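Local structure of phosphohistidine phosphatase SixA (Escherichia coli, 1UJC) at residues M1-D10 with F128-L138; C28-K39 with Q58-L67. The protein removes phosphoryl groups from phosphohistidine, acting on the HPt domain of the ArcB sensor in the multistep His-Asp phosphorelay. All coordinates share one frame; numbering follows the deposited sequence.

Interaction 1 pairs antiparallel strands 2-7 and 133-138, neighbours in the mixed sheet, near the centre of the chain. Interaction 2 packs two helices, 25-40 and 54-66, against each other beside that sheet. The centres of the two contacts lie about 12 Å apart. Both helices come between the two strands of interaction 1 in the chain. The contacts also touch. Gly-9 N probably bonds to Thr-59 OG1, and the hydroxyls of Ser-131 and Ser-31 probably bond to each other. The helix pair is thus tied to the loops at the tungstate end of the strands, where Arg-7 and His-8 meet the anion.

Interaction 1: M1-D10 with F128-L138; sequences MQVFIMRHGD and FTTSAIASVTL. With WO4 (tungstate(VI)ion), chain C.
Arg-7 is stretched from backbone to guanidinium, with CG trans to N (chi1 177°) and the chain straight as far as NE. This carries its head past Phe-128 and Thr-130 to the tungstate. The setting is an antiparallel strand pair, 2-7 with 133-138, in the central sheet of the histidine phosphatase fold. Val-3 with Val-136 and Ile-5 with Ala-134 are hydrogen-bonded pairs. Their side chains share one face of the sheet, where helix 111-119 packs on Ile-5. Met-6 and Ile-133 meet on the other face, with Met-6 CB 3.8 Å from Ile-133 CG1. Beyond the strands, a type II turn from Thr-129 to Ala-132 brings Ser-131 N to Arg-7 O at 2.9 Å. The donor stands above that carbonyl plane.

The guanidinium is held on several sides. Thr-130 CG2 lies over one face, 3.9 Å from CZ. Phe-128 O comes to the edge and takes a weak bond from NH1. NE donates to tungstate O1 at 3.1 Å. Arg-55, His-108 and Leu-109 complete the anion's pocket. A water links Asp-10 N with Thr-130 OG1 and Ser-131 OG. Ser-131 OG also bonds to Ser-31 OG. The His-8 ring is fixed from both nitrogens: ND1 donates to Gly-9 O at 2.7 Å, nearly in the ring plane, while NE2 binds the tungsten at 2.5 Å.

Interaction 2: C28-K39 with Q58-L67; sequences CDESRLMANWLK and QTLEEVGDCL. With CA (calcium ion), chain B.
Arg-32 lies along Cys-66, its CG 3.4 Å from Cys-66 SG. The two helices pack with their N-to-C directions 45° apart and their axes 8.0 Å apart at closest approach. The guanidinium forms a salt-bridge network with two carboxylates of segment 58-67. NH2 reaches Asp-65 OD2 at 2.6 Å, at the edge of the guanidinium and near its plane. These two flat groups are turned 28° from each other. The Glu-62 carboxylate plane is turned 89° from the guanidinium. OE2 is modelled over one face, but so close to NH1 that its place is doubtful. A bend at chi2 turns the Glu-62 carboxylate back toward Cys-28 and Arg-32. A water joins Arg-32 NH1 to Glu-62 OE1.

Ala-35 lets the backbones come close. Its CB sits 3.8 Å from both Val-63 CG1 and Cys-66 CB. At the far end Leu-67 splits its methyls: CD1 packs on Lys-39 CB at 3.5 Å, and CD2 meets Leu-38 CB at 4.0 Å. Asp-65 also gives its backbone O to a calcium ion, whose other ligands are five waters. One of these waters donates to Cys-66 O.

Toward the sheet, Leu-38 and Met-34 touch Ile-133 of strand 133-138. Thr-59 and Leu-60 rest on Ile-106 of strand 102-107, so both helices pack on the central sheet.

Interaction 1: M1-D10 with F128-L138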
loop_
_atom_site.group_PDB
_atom_site.type_symbol
_atom_site.label_atom_id
_atom_site.label_comp_id
_atom_site.label_asym_id
_atom_site.label_seq_id
_atom_site.Cartn_x
_atom_site.Cartn_y
_atom_site.Cartn_z
ATOM N N MET A 1 2.268 8.913 -12.727
ATOM C CA MET A 1 2.839 7.773 -11.956
ATOM C C MET A 1 1.744 6.960 -11.288
ATOM O O MET A 1 0.857 7.512 -10.642
ATOM C CB MET A 1 3.817 8.285 -10.893
ATOM C CG MET A 1 4.438 7.188 -10.033
ATOM S SD MET A 1 5.687 7.799 -8.857
ATOM C CE MET A 1 4.632 8.367 -7.478
ATOM N N GLN A 2 1.810 5.644 -11.452
ATOM C CA GLN A 2 0.826 4.749 -10.860
ATOM C C GLN A 2 1.177 4.473 -9.406
ATOM O O GLN A 2 2.282 4.042 -9.097
ATOM C CB GLN A 2 0.774 3.423 -11.618
ATOM C CG GLN A 2 0.168 3.496 -13.013
ATOM C CD GLN A 2 -1.212 4.128 -13.021
ATOM O OE1 GLN A 2 -1.347 5.345 -13.128
ATOM N NE2 GLN A 2 -2.245 3.300 -12.891
ATOM N N VAL A 3 0.236 4.737 -8.511
ATOM C CA VAL A 3 0.469 4.490 -7.100
ATOM C C VAL A 3 -0.516 3.441 -6.627
ATOM O O VAL A 3 -1.719 3.580 -6.830
ATOM C CB VAL A 3 0.282 5.772 -6.263
ATOM C CG1 VAL A 3 0.561 5.478 -4.799
ATOM C CG2 VAL A 3 1.213 6.862 -6.774
ATOM N N PHE A 4 -0.004 2.377 -6.023
ATOM C CA PHE A 4 -0.862 1.321 -5.511
ATOM C C PHE A 4 -0.782 1.321 -3.995
ATOM O O PHE A 4 0.234 0.942 -3.417
ATOM C CB PHE A 4 -0.435 -0.041 -6.058
ATOM C CG PHE A 4 -0.499 -0.134 -7.556
ATOM C CD1 PHE A 4 0.616 0.147 -8.331
ATOM C CD2 PHE A 4 -1.687 -0.487 -8.188
ATOM C CE1 PHE A 4 0.554 0.077 -9.719
ATOM C CE2 PHE A 4 -1.759 -0.560 -9.580
ATOM C CZ PHE A 4 -0.638 -0.277 -10.345
ATOM N N ILE A 5 -1.866 1.752 -3.363
ATOM C CA ILE A 5 -1.937 1.835 -1.912
ATOM C C ILE A 5 -2.567 0.575 -1.345
ATOM O O ILE A 5 -3.698 0.221 -1.689
ATOM C CB ILE A 5 -2.759 3.065 -1.495
ATOM C CG1 ILE A 5 -2.149 4.318 -2.137
ATOM C CG2 ILE A 5 -2.791 3.184 0.022
ATOM C CD1 ILE A 5 -2.937 5.581 -1.933
ATOM N N MET A 6 -1.837 -0.099 -0.465
ATOM C CA MET A 6 -2.324 -1.337 0.117
ATOM C C MET A 6 -2.348 -1.365 1.640
ATOM O O MET A 6 -1.433 -0.879 2.302
ATOM C CB MET A 6 -1.480 -2.502 -0.412
ATOM C CG MET A 6 -1.828 -3.871 0.142
ATOM S SD MET A 6 -0.828 -5.147 -0.660
ATOM C CE MET A 6 -1.894 -6.612 -0.457
ATOM N N ARG A 7 -3.416 -1.927 2.189
ATOM C CA ARG A 7 -3.543 -2.063 3.634
ATOM C C ARG A 7 -2.933 -3.418 3.977
ATOM O O ARG A 7 -3.177 -4.407 3.289
ATOM C CB ARG A 7 -5.015 -2.047 4.058
ATOM C CG ARG A 7 -5.214 -2.249 5.548
ATOM C CD ARG A 7 -6.688 -2.280 5.904
ATOM N NE ARG A 7 -6.888 -2.445 7.338
ATOM C CZ ARG A 7 -8.049 -2.762 7.901
ATOM N NH1 ARG A 7 -9.125 -2.953 7.148
ATOM N NH2 ARG A 7 -8.133 -2.896 9.217
ATOM N N HIS A 8 -2.127 -3.456 5.030
ATOM C CA HIS A 8 -1.490 -4.691 5.452
ATOM C C HIS A 8 -2.556 -5.780 5.598
ATOM O O HIS A 8 -3.740 -5.481 5.753
ATOM C CB HIS A 8 -0.783 -4.470 6.786
ATOM C CG HIS A 8 -1.724 -4.258 7.927
ATOM N ND1 HIS A 8 -2.468 -5.281 8.470
ATOM C CD2 HIS A 8 -2.083 -3.135 8.593
ATOM C CE1 HIS A 8 -3.246 -4.800 9.422
ATOM N NE2 HIS A 8 -3.031 -3.499 9.516
ATOM N N GLY A 9 -2.128 -7.038 5.548
ATOM C CA GLY A 9 -3.059 -8.147 5.665
ATOM C C GLY A 9 -3.520 -8.419 7.086
ATOM O O GLY A 9 -2.992 -7.849 8.039
ATOM N N ASP A 10 -4.518 -9.289 7.216
ATOM C CA ASP A 10 -5.080 -9.674 8.503
ATOM C C ASP A 10 -3.948 -10.011 9.479
ATOM O O ASP A 10 -3.037 -10.773 9.149
ATOM C CB ASP A 10 -6.001 -10.882 8.312
ATOM C CG ASP A 10 -6.760 -11.245 9.571
ATOM O OD1 ASP A 10 -7.607 -10.449 10.026
ATOM O OD2 ASP A 10 -6.506 -12.335 10.108
ATOM N N PHE A 128 -11.019 0.545 3.416
ATOM C CA PHE A 128 -10.008 -0.459 3.086
ATOM C C PHE A 128 -10.112 -1.753 3.905
ATOM O O PHE A 128 -9.951 -1.727 5.121
ATOM C CB PHE A 128 -8.607 0.115 3.338
ATOM C CG PHE A 128 -8.017 0.861 2.172
ATOM C CD1 PHE A 128 -7.288 0.185 1.196
ATOM C CD2 PHE A 128 -8.145 2.241 2.076
ATOM C CE1 PHE A 128 -6.690 0.878 0.147
ATOM C CE2 PHE A 128 -7.551 2.943 1.029
ATOM C CZ PHE A 128 -6.824 2.261 0.066
ATOM N N THR A 129 -10.373 -2.880 3.251
ATOM C CA THR A 129 -10.409 -4.151 3.975
ATOM C C THR A 129 -8.948 -4.609 3.943
ATOM O O THR A 129 -8.167 -4.095 3.140
ATOM C CB THR A 129 -11.287 -5.191 3.264
ATOM O OG1 THR A 129 -10.663 -5.591 2.038
ATOM C CG2 THR A 129 -12.663 -4.601 2.956
ATOM N N THR A 130 -8.559 -5.552 4.798
ATOM C CA THR A 130 -7.163 -5.990 4.797
ATOM C C THR A 130 -6.719 -6.515 3.427
ATOM O O THR A 130 -7.468 -7.210 2.744
ATOM C CB THR A 130 -6.896 -7.072 5.880
ATOM O OG1 THR A 130 -7.845 -8.137 5.749
ATOM C CG2 THR A 130 -7.000 -6.470 7.275
ATOM N N SER A 131 -5.496 -6.159 3.038
ATOM C CA SER A 131 -4.914 -6.562 1.756
ATOM C C SER A 131 -5.533 -5.862 0.546
ATOM O O SER A 131 -5.092 -6.075 -0.580
ATOM C CB SER A 131 -5.017 -8.080 1.562
ATOM O OG SER A 131 -4.188 -8.781 2.473
ATOM N N ALA A 132 -6.547 -5.031 0.774
ATOM C CA ALA A 132 -7.202 -4.307 -0.316
ATOM C C ALA A 132 -6.231 -3.309 -0.942
ATOM O O ALA A 132 -5.359 -2.775 -0.263
ATOM C CB ALA A 132 -8.438 -3.577 0.204
ATOM N N ILE A 133 -6.393 -3.048 -2.234
ATOM C CA ILE A 133 -5.503 -2.127 -2.929
ATOM C C ILE A 133 -6.231 -1.024 -3.687
ATOM O O ILE A 133 -7.191 -1.277 -4.413
ATOM C CB ILE A 133 -4.607 -2.878 -3.937
ATOM C CG1 ILE A 133 -3.678 -3.841 -3.196
ATOM C CG2 ILE A 133 -3.785 -1.887 -4.753
ATOM C CD1 ILE A 133 -2.833 -4.695 -4.118
ATOM N N ALA A 134 -5.755 0.203 -3.515
ATOM C CA ALA A 134 -6.338 1.344 -4.203
ATOM C C ALA A 134 -5.356 1.799 -5.271
ATOM O O ALA A 134 -4.152 1.890 -5.022
ATOM C CB ALA A 134 -6.605 2.469 -3.222
ATOM N N SER A 135 -5.874 2.069 -6.463
ATOM C CA SER A 135 -5.055 2.526 -7.578
ATOM C C SER A 135 -5.251 4.015 -7.781
ATOM O O SER A 135 -6.374 4.489 -7.926
ATOM C CB SER A 135 -5.435 1.804 -8.864
ATOM O OG SER A 135 -4.939 2.515 -9.982
ATOM N N VAL A 136 -4.143 4.740 -7.806
ATOM C CA VAL A 136 -4.168 6.181 -7.979
ATOM C C VAL A 136 -3.136 6.604 -9.006
ATOM O O VAL A 136 -1.981 6.208 -8.920
ATOM C CB VAL A 136 -3.829 6.904 -6.654
ATOM C CG1 VAL A 136 -3.690 8.400 -6.891
ATOM C CG2 VAL A 136 -4.908 6.621 -5.613
ATOM N N THR A 137 -3.554 7.400 -9.979
ATOM C CA THR A 137 -2.617 7.899 -10.973
ATOM C C THR A 137 -2.259 9.300 -10.506
ATOM O O THR A 137 -3.126 10.169 -10.421
ATOM C CB THR A 137 -3.247 7.971 -12.364
ATOM O OG1 THR A 137 -3.552 6.647 -12.813
ATOM C CG2 THR A 137 -2.288 8.636 -13.344
ATOM N N LEU A 138 -0.987 9.507 -10.184
ATOM C CA LEU A 138 -0.522 10.797 -9.689
ATOM C C LEU A 138 0.345 11.534 -10.701
ATOM O O LEU A 138 1.251 10.950 -11.304
ATOM C CB LEU A 138 0.271 10.594 -8.398
ATOM C CG LEU A 138 0.745 11.812 -7.599
ATOM C CD1 LEU A 138 -0.449 12.599 -7.052
ATOM C CD2 LEU A 138 1.619 11.328 -6.455
HETATM W W WO4 C . -4.401 -1.955 10.896
HETATM O O1 WO4 C . -4.783 -1.341 9.322
HETATM O O2 WO4 C . -2.713 -1.728 11.224
HETATM O O3 WO4 C . -4.928 -3.591 11.075
HETATM O O4 WO4 C . -5.263 -1.024 12.072
HETATM O O HOH W 1 -5.925 -9.983 4.600
HETATM O O HOH W 2 -9.286 -9.086 8.510
#

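Interaction 2: C28-K39 with Q58-L67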
loop_
_atom_site.group_PDB
_atom_site.type_symbol
_atom_site.label_atom_id
_atom_site.label_comp_id
_atom_site.label_asym_id
_atom_site.label_seq_id
_atom_site.Cartn_x
_atom_site.Cartn_y
_atom_site.Cartn_z
ATOM N N CYS A 28 -1.721 -13.771 5.300
ATOM C CA CYS A 28 -0.680 -14.129 4.349
ATOM C C CYS A 28 -1.352 -14.614 3.070
ATOM O O CYS A 28 -1.025 -14.157 1.973
ATOM C CB CYS A 28 0.211 -15.248 4.908
ATOM S SG CYS A 28 1.368 -14.736 6.204
ATOM N N ASP A 29 -2.301 -15.532 3.220
ATOM C CA ASP A 29 -3.011 -16.085 2.074
ATOM C C ASP A 29 -3.630 -15.000 1.202
ATOM O O ASP A 29 -3.422 -14.978 -0.012
ATOM C CB ASP A 29 -4.108 -17.051 2.527
ATOM C CG ASP A 29 -3.568 -18.230 3.324
ATOM O OD1 ASP A 29 -2.517 -18.791 2.948
ATOM O OD2 ASP A 29 -4.212 -18.604 4.324
ATOM N N GLU A 30 -4.387 -14.097 1.819
ATOM C CA GLU A 30 -5.035 -13.029 1.070
ATOM C C GLU A 30 -4.046 -12.050 0.466
ATOM O O GLU A 30 -4.295 -11.495 -0.604
ATOM C CB GLU A 30 -6.016 -12.266 1.954
ATOM C CG GLU A 30 -7.100 -13.131 2.542
ATOM C CD GLU A 30 -8.213 -12.308 3.136
ATOM O OE1 GLU A 30 -7.906 -11.326 3.847
ATOM O OE2 GLU A 30 -9.392 -12.644 2.893
ATOM N N SER A 31 -2.929 -11.825 1.146
ATOM C CA SER A 31 -1.937 -10.909 0.610
ATOM C C SER A 31 -1.324 -11.493 -0.660
ATOM O O SER A 31 -1.034 -10.760 -1.606
ATOM C CB SER A 31 -0.858 -10.613 1.652
ATOM O OG SER A 31 -1.333 -9.658 2.589
ATOM N N ARG A 32 -1.137 -12.813 -0.679
ATOM C CA ARG A 32 -0.586 -13.484 -1.853
ATOM C C ARG A 32 -1.632 -13.460 -2.962
ATOM O O ARG A 32 -1.305 -13.351 -4.146
ATOM C CB ARG A 32 -0.209 -14.940 -1.535
ATOM C CG ARG A 32 1.171 -15.126 -0.904
ATOM C CD ARG A 32 1.672 -16.568 -1.087
ATOM N NE ARG A 32 3.120 -16.674 -0.899
ATOM C CZ ARG A 32 3.715 -16.946 0.260
ATOM N NH1 ARG A 32 2.989 -17.150 1.346
ATOM N NH2 ARG A 32 5.038 -17.000 0.338
ATOM N N LEU A 33 -2.897 -13.556 -2.560
ATOM C CA LEU A 33 -4.015 -13.542 -3.497
ATOM C C LEU A 33 -4.025 -12.225 -4.276
ATOM O O LEU A 33 -4.130 -12.215 -5.507
ATOM C CB LEU A 33 -5.328 -13.707 -2.726
ATOM C CG LEU A 33 -6.612 -13.995 -3.507
ATOM C CD1 LEU A 33 -6.433 -15.255 -4.349
ATOM C CD2 LEU A 33 -7.768 -14.184 -2.524
ATOM N N MET A 34 -3.914 -11.114 -3.551
ATOM C CA MET A 34 -3.902 -9.790 -4.169
ATOM C C MET A 34 -2.638 -9.590 -5.007
ATOM O O MET A 34 -2.674 -8.948 -6.059
ATOM C CB MET A 34 -3.976 -8.705 -3.095
ATOM C CG MET A 34 -5.301 -8.647 -2.343
ATOM S SD MET A 34 -6.695 -8.201 -3.405
ATOM C CE MET A 34 -6.229 -6.561 -3.878
ATOM N N ALA A 35 -1.525 -10.139 -4.535
ATOM C CA ALA A 35 -0.256 -10.029 -5.247
ATOM C C ALA A 35 -0.367 -10.690 -6.617
ATOM O O ALA A 35 0.034 -10.116 -7.629
ATOM C CB ALA A 35 0.854 -10.686 -4.440
ATOM N N ASN A 36 -0.919 -11.899 -6.646
ATOM C CA ASN A 36 -1.080 -12.617 -7.900
ATOM C C ASN A 36 -2.051 -11.894 -8.823
ATOM O O ASN A 36 -1.866 -11.878 -10.037
ATOM C CB ASN A 36 -1.555 -14.052 -7.647
ATOM C CG ASN A 36 -0.459 -14.933 -7.058
ATOM O OD1 ASN A 36 0.686 -14.919 -7.526
ATOM N ND2 ASN A 36 -0.806 -15.711 -6.037
ATOM N N TRP A 37 -3.083 -11.287 -8.248
ATOM C CA TRP A 37 -4.049 -10.559 -9.058
ATOM C C TRP A 37 -3.325 -9.418 -9.775
ATOM O O TRP A 37 -3.506 -9.211 -10.977
ATOM C CB TRP A 37 -5.176 -10.001 -8.186
ATOM C CG TRP A 37 -6.169 -9.228 -8.976
ATOM C CD1 TRP A 37 -7.123 -9.731 -9.816
ATOM C CD2 TRP A 37 -6.260 -7.803 -9.073
ATOM N NE1 TRP A 37 -7.801 -8.705 -10.435
ATOM C CE2 TRP A 37 -7.291 -7.511 -9.998
ATOM C CE3 TRP A 37 -5.567 -6.743 -8.472
ATOM C CZ2 TRP A 37 -7.645 -6.204 -10.334
ATOM C CZ3 TRP A 37 -5.918 -5.444 -8.807
ATOM C CH2 TRP A 37 -6.949 -5.186 -9.731
ATOM N N LEU A 38 -2.499 -8.685 -9.036
ATOM C CA LEU A 38 -1.739 -7.583 -9.615
ATOM C C LEU A 38 -0.824 -8.103 -10.710
ATOM O O LEU A 38 -0.674 -7.472 -11.750
ATOM C CB LEU A 38 -0.902 -6.883 -8.547
ATOM C CG LEU A 38 -1.628 -5.927 -7.603
ATOM C CD1 LEU A 38 -0.625 -5.345 -6.620
ATOM C CD2 LEU A 38 -2.298 -4.809 -8.403
ATOM N N LYS A 39 -0.215 -9.261 -10.467
ATOM C CA LYS A 39 0.677 -9.880 -11.436
ATOM C C LYS A 39 -0.107 -10.166 -12.710
ATOM O O LYS A 39 0.390 -9.974 -13.820
ATOM C CB LYS A 39 1.245 -11.176 -10.856
ATOM C CG LYS A 39 2.050 -12.022 -11.829
ATOM C CD LYS A 39 2.531 -13.294 -11.138
ATOM C CE LYS A 39 3.292 -14.197 -12.083
ATOM N NZ LYS A 39 3.753 -15.432 -11.386
ATOM N N GLN A 58 5.678 -7.732 6.664
ATOM C CA GLN A 58 5.367 -9.122 6.366
ATOM C C GLN A 58 4.428 -9.206 5.166
ATOM O O GLN A 58 4.531 -10.118 4.350
ATOM C CB GLN A 58 4.725 -9.803 7.570
ATOM C CG GLN A 58 4.908 -11.307 7.554
ATOM C CD GLN A 58 4.177 -12.003 8.678
ATOM O OE1 GLN A 58 3.917 -11.413 9.726
ATOM N NE2 GLN A 58 3.860 -13.274 8.473
ATOM N N THR A 59 3.503 -8.258 5.067
ATOM C CA THR A 59 2.588 -8.232 3.936
ATOM C C THR A 59 3.445 -8.067 2.682
ATOM O O THR A 59 3.205 -8.709 1.657
ATOM C CB THR A 59 1.605 -7.056 4.045
ATOM O OG1 THR A 59 0.716 -7.277 5.148
ATOM C CG2 THR A 59 0.799 -6.917 2.765
ATOM N N LEU A 60 4.466 -7.218 2.787
ATOM C CA LEU A 60 5.387 -6.959 1.681
ATOM C C LEU A 60 6.114 -8.252 1.294
ATOM O O LEU A 60 6.241 -8.566 0.114
ATOM C CB LEU A 60 6.421 -5.905 2.094
ATOM C CG LEU A 60 7.153 -5.082 1.024
ATOM C CD1 LEU A 60 8.499 -4.657 1.586
ATOM C CD2 LEU A 60 7.354 -5.872 -0.256
ATOM N N GLU A 61 6.604 -8.983 2.294
ATOM C CA GLU A 61 7.314 -10.242 2.049
ATOM C C GLU A 61 6.441 -11.152 1.203
ATOM O O GLU A 61 6.850 -11.630 0.145
ATOM C CB GLU A 61 7.611 -10.992 3.355
ATOM C CG GLU A 61 8.446 -10.276 4.388
ATOM C CD GLU A 61 8.562 -11.083 5.685
ATOM O OE1 GLU A 61 9.077 -10.529 6.678
ATOM O OE2 GLU A 61 8.136 -12.269 5.708
ATOM N N GLU A 62 5.232 -11.389 1.700
ATOM C CA GLU A 62 4.265 -12.259 1.043
ATOM C C GLU A 62 3.994 -11.843 -0.396
ATOM O O GLU A 62 3.990 -12.678 -1.306
ATOM C CB GLU A 62 2.967 -12.273 1.859
ATOM C CG GLU A 62 3.126 -12.930 3.228
ATOM C CD GLU A 62 3.338 -14.434 3.135
ATOM O OE1 GLU A 62 4.174 -14.980 3.891
ATOM O OE2 GLU A 62 2.656 -15.071 2.308
ATOM N N VAL A 63 3.776 -10.550 -0.602
ATOM C CA VAL A 63 3.517 -10.030 -1.933
ATOM C C VAL A 63 4.726 -10.255 -2.830
ATOM O O VAL A 63 4.590 -10.728 -3.957
ATOM C CB VAL A 63 3.196 -8.521 -1.888
ATOM C CG1 VAL A 63 3.191 -7.942 -3.296
ATOM C CG2 VAL A 63 1.842 -8.304 -1.232
ATOM N N GLY A 64 5.904 -9.914 -2.317
ATOM C CA GLY A 64 7.133 -10.077 -3.075
ATOM C C GLY A 64 7.376 -11.510 -3.499
ATOM O O GLY A 64 8.142 -11.772 -4.432
ATOM N N ASP A 65 6.726 -12.443 -2.813
ATOM C CA ASP A 65 6.867 -13.854 -3.129
ATOM C C ASP A 65 6.073 -14.240 -4.368
ATOM O O ASP A 65 6.383 -15.231 -5.005
ATOM C CB ASP A 65 6.405 -14.722 -1.957
ATOM C CG ASP A 65 7.475 -14.897 -0.896
ATOM O OD1 ASP A 65 8.587 -14.350 -1.055
ATOM O OD2 ASP A 65 7.197 -15.591 0.098
ATOM N N CYS A 66 5.052 -13.461 -4.712
ATOM C CA CYS A 66 4.230 -13.781 -5.874
ATOM C C CYS A 66 4.379 -12.782 -7.017
ATOM O O CYS A 66 4.122 -13.106 -8.178
ATOM C CB CYS A 66 2.758 -13.852 -5.464
ATOM S SG CYS A 66 2.406 -14.906 -4.040
ATOM N N LEU A 67 4.799 -11.570 -6.684
ATOM C CA LEU A 67 4.955 -10.509 -7.671
ATOM C C LEU A 67 6.408 -10.033 -7.698
ATOM O O LEU A 67 7.032 -9.875 -6.652
ATOM C CB LEU A 67 4.016 -9.357 -7.294
ATOM C CG LEU A 67 3.807 -8.128 -8.176
ATOM C CD1 LEU A 67 3.165 -8.524 -9.490
ATOM C CD2 LEU A 67 2.898 -7.151 -7.437
HETATM CA CA CA B . 6.574 -17.493 -6.291
HETATM O O HOH W 3 3.886 -17.709 3.955
HETATM O O HOH W 4 5.416 -15.783 -8.207
HETATM O O HOH W 5 7.852 -18.316 -3.945
HETATM O O HOH W 6 8.897 -16.002 -6.965
HETATM O O HOH W 7 5.803 -20.069 -5.503
HETATM O O HOH W 8 4.470 -17.858 -4.532
#